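Local coordinates for protein (R)-specific enoyl-CoA hydratase (Pseudomonas aeruginosa, PDB 5CPG) that probably catalyses the reversible, (R)-specific hydration of trans-2-enoyl-CoA to (R)-3-hydroxyacyl-CoA, as a hotdog-fold hydratase of the MaoC family, at residues A[6-11]-A[110-115]. Residues are numbered along the deposited sequence; the frame is centred on the assembly and turned at random.
Sequences IPYAEL and PKNRVR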
loop_
_atom_site.group_PDB
_atom_site.type_symbol
_atom_site.label_atom_id
_atom_site.label_comp_id
_atom_site.label_asym_id
_atom_site.label_seq_id
_atom_site.Cartn_x
_atom_site.Cartn_y
_atom_site.Cartn_z
ATOM N N ILE A 6 15.213 -4.537 -16.076
ATOM C CA ILE A 6 15.888 -5.824 -16.198
ATOM C C ILE A 6 14.845 -6.844 -16.676
ATOM O O ILE A 6 14.030 -7.347 -15.877
ATOM C CB ILE A 6 16.506 -6.270 -14.869
ATOM C CG1 ILE A 6 17.310 -5.144 -14.203
ATOM C CG2 ILE A 6 17.348 -7.557 -15.038
ATOM C CD1 ILE A 6 18.487 -4.663 -15.001
ATOM N N PRO A 7 14.851 -7.151 -17.983
ATOM C CA PRO A 7 13.867 -8.067 -18.566
ATOM C C PRO A 7 14.024 -9.478 -18.041
ATOM O O PRO A 7 15.057 -9.809 -17.466
ATOM C CB PRO A 7 14.176 -8.022 -20.074
ATOM C CG PRO A 7 15.037 -6.809 -20.259
ATOM C CD PRO A 7 15.803 -6.658 -18.995
ATOM N N TYR A 8 12.989 -10.293 -18.249
ATOM C CA TYR A 8 12.945 -11.660 -17.751
ATOM C C TYR A 8 14.210 -12.483 -18.071
ATOM O O TYR A 8 14.738 -13.152 -17.198
ATOM C CB TYR A 8 11.708 -12.352 -18.323
ATOM C CG TYR A 8 11.464 -13.758 -17.828
ATOM C CD1 TYR A 8 10.833 -14.004 -16.610
ATOM C CD2 TYR A 8 11.832 -14.849 -18.600
ATOM C CE1 TYR A 8 10.574 -15.307 -16.175
ATOM C CE2 TYR A 8 11.592 -16.141 -18.171
ATOM C CZ TYR A 8 10.973 -16.368 -16.972
ATOM O OH TYR A 8 10.731 -17.656 -16.569
ATOM N N ALA A 9 14.707 -12.374 -19.291
ATOM C CA ALA A 9 15.875 -13.163 -19.691
ATOM C C ALA A 9 17.127 -12.790 -18.899
ATOM O O ALA A 9 17.972 -13.642 -18.639
ATOM C CB ALA A 9 16.129 -12.996 -21.163
ATOM N N GLU A 10 17.237 -11.524 -18.497
ATOM C CA GLU A 10 18.404 -11.084 -17.744
ATOM C C GLU A 10 18.274 -11.333 -16.248
ATOM O O GLU A 10 19.266 -11.403 -15.536
ATOM C CB GLU A 10 18.666 -9.595 -18.006
ATOM C CG GLU A 10 18.735 -9.262 -19.480
ATOM C CD GLU A 10 18.977 -7.789 -19.762
ATOM O OE1 GLU A 10 19.450 -7.058 -18.856
ATOM O OE2 GLU A 10 18.683 -7.367 -20.907
ATOM N N LEU A 11 17.060 -11.444 -15.732
ATOM C CA LEU A 11 16.901 -11.748 -14.314
ATOM C C LEU A 11 17.517 -13.094 -13.958
ATOM O O LEU A 11 17.422 -14.016 -14.750
ATOM C CB LEU A 11 15.412 -11.779 -13.947
ATOM C CG LEU A 11 14.749 -10.417 -13.972
ATOM C CD1 LEU A 11 13.242 -10.620 -13.802
ATOM C CD2 LEU A 11 15.303 -9.619 -12.834
ATOM N N PRO A 110 6.853 -19.945 -15.522
ATOM C CA PRO A 110 6.326 -19.782 -16.883
ATOM C C PRO A 110 5.540 -18.485 -17.059
ATOM O O PRO A 110 5.134 -17.862 -16.078
ATOM C CB PRO A 110 5.412 -20.997 -17.055
ATOM C CG PRO A 110 6.013 -22.044 -16.109
ATOM C CD PRO A 110 6.494 -21.247 -14.927
ATOM N N LYS A 111 5.321 -18.120 -18.308
ATOM C CA LYS A 111 4.652 -16.875 -18.706
ATOM C C LYS A 111 5.369 -15.619 -18.203
ATOM O O LYS A 111 4.712 -14.622 -17.860
ATOM C CB LYS A 111 3.217 -16.847 -18.223
ATOM C CG LYS A 111 2.381 -18.016 -18.712
ATOM C CD LYS A 111 1.036 -18.054 -17.968
ATOM C CE LYS A 111 0.334 -19.406 -18.134
ATOM N NZ LYS A 111 -0.721 -19.614 -17.095
ATOM N N ASN A 112 6.692 -15.678 -18.169
ATOM C CA ASN A 112 7.524 -14.546 -17.775
ATOM C C ASN A 112 7.327 -14.137 -16.321
ATOM O O ASN A 112 7.629 -13.003 -15.934
ATOM C CB ASN A 112 7.256 -13.333 -18.676
ATOM C CG ASN A 112 8.057 -13.361 -19.930
ATOM O OD1 ASN A 112 8.882 -14.251 -20.128
ATOM N ND2 ASN A 112 7.841 -12.373 -20.790
ATOM N N ARG A 113 6.882 -15.075 -15.506
ATOM C CA ARG A 113 6.526 -14.752 -14.142
ATOM C C ARG A 113 7.695 -14.935 -13.212
ATOM O O ARG A 113 8.591 -15.756 -13.459
ATOM C CB ARG A 113 5.345 -15.593 -13.702
ATOM C CG ARG A 113 4.030 -15.076 -14.311
ATOM C CD ARG A 113 2.892 -16.097 -14.228
ATOM N NE ARG A 113 2.684 -16.659 -12.901
ATOM C CZ ARG A 113 3.017 -17.911 -12.552
ATOM N NH1 ARG A 113 2.776 -18.365 -11.318
ATOM N NH2 ARG A 113 3.601 -18.720 -13.434
ATOM N N VAL A 114 7.701 -14.127 -12.152
ATOM C CA VAL A 114 8.794 -14.139 -11.181
ATOM C C VAL A 114 8.215 -14.063 -9.790
ATOM O O VAL A 114 7.213 -13.371 -9.577
ATOM C CB VAL A 114 9.756 -12.969 -11.432
ATOM C CG1 VAL A 114 10.835 -12.875 -10.366
ATOM C CG2 VAL A 114 10.414 -13.076 -12.803
ATOM N N ARG A 115 8.759 -14.864 -8.868
ATOM C CA ARG A 115 8.468 -14.742 -7.453
ATOM C C ARG A 115 9.627 -13.987 -6.801
ATOM O O ARG A 115 10.782 -14.356 -6.973
ATOM C CB ARG A 115 8.260 -16.139 -6.824
ATOM C CG ARG A 115 8.059 -16.139 -5.343
ATOM C CD ARG A 115 7.582 -17.485 -4.789
ATOM N NE ARG A 115 6.219 -17.747 -5.233
ATOM C CZ ARG A 115 5.885 -18.686 -6.112
ATOM N NH1 ARG A 115 4.612 -18.833 -6.461
ATOM N NH2 ARG A 115 6.821 -19.481 -6.627
#
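Tyr8 lays one face of its ring against the backbone and side chain of Asn112. The evidence for a CH-pi contact is direct: Asn112 CA stands 3.7 Å from the centroid of the Tyr8 ring and only 22° off the ring normal. On that same face Asn112 OD1 lies displaced toward the rim, 3.4 Å from Tyr8 CD2, and the amide plane is inclined 35° to the ring. The amide's other end, ND2, is hydrogen-bonded to Glu139. CG of Tyr8 is anti to its backbone N (chi1 -176°), on the side of the hairpin. The ring's edge meets different atoms: Arg113 O lies in the ring plane, 3.4 Å from Tyr8 CE1, an arrangement consistent with a weak electrostatic attraction between the carbonyl oxygen and the C-H edge, and Val114 CG2 is 3.9 Å from Tyr8 CD1. The same methyl also touches Leu11 CD1, at 3.9 Å, joining the aromatic contact to a buried apolar patch that Val105 of strand 98-109 shares with both Leu11 and Val114. Farther out, the Tyr8 hydroxyl makes a weak hydrogen bond to Leu109 O, while Lys108 makes a cation-pi contact with the ring and donates to the carbonyls of Tyr8 and Leu11.

Besides a weak backbone bond from Arg113 N, Pro110 O accepts Arg113 NH2 at 3.2 Å; the guanidinium's NE pairs with Glu134 in a salt bridge. The arrangement is a beta-hairpin whose two-residue loop, Lys111 and Asn112, both at positive phi, is a type I' turn joining strands 98-109 and 113-121; the loop between strands 3-4 and 16-22 packs against it through Tyr8 and Leu11, at one end of the antiparallel sheet of the MaoC-like hotdog fold.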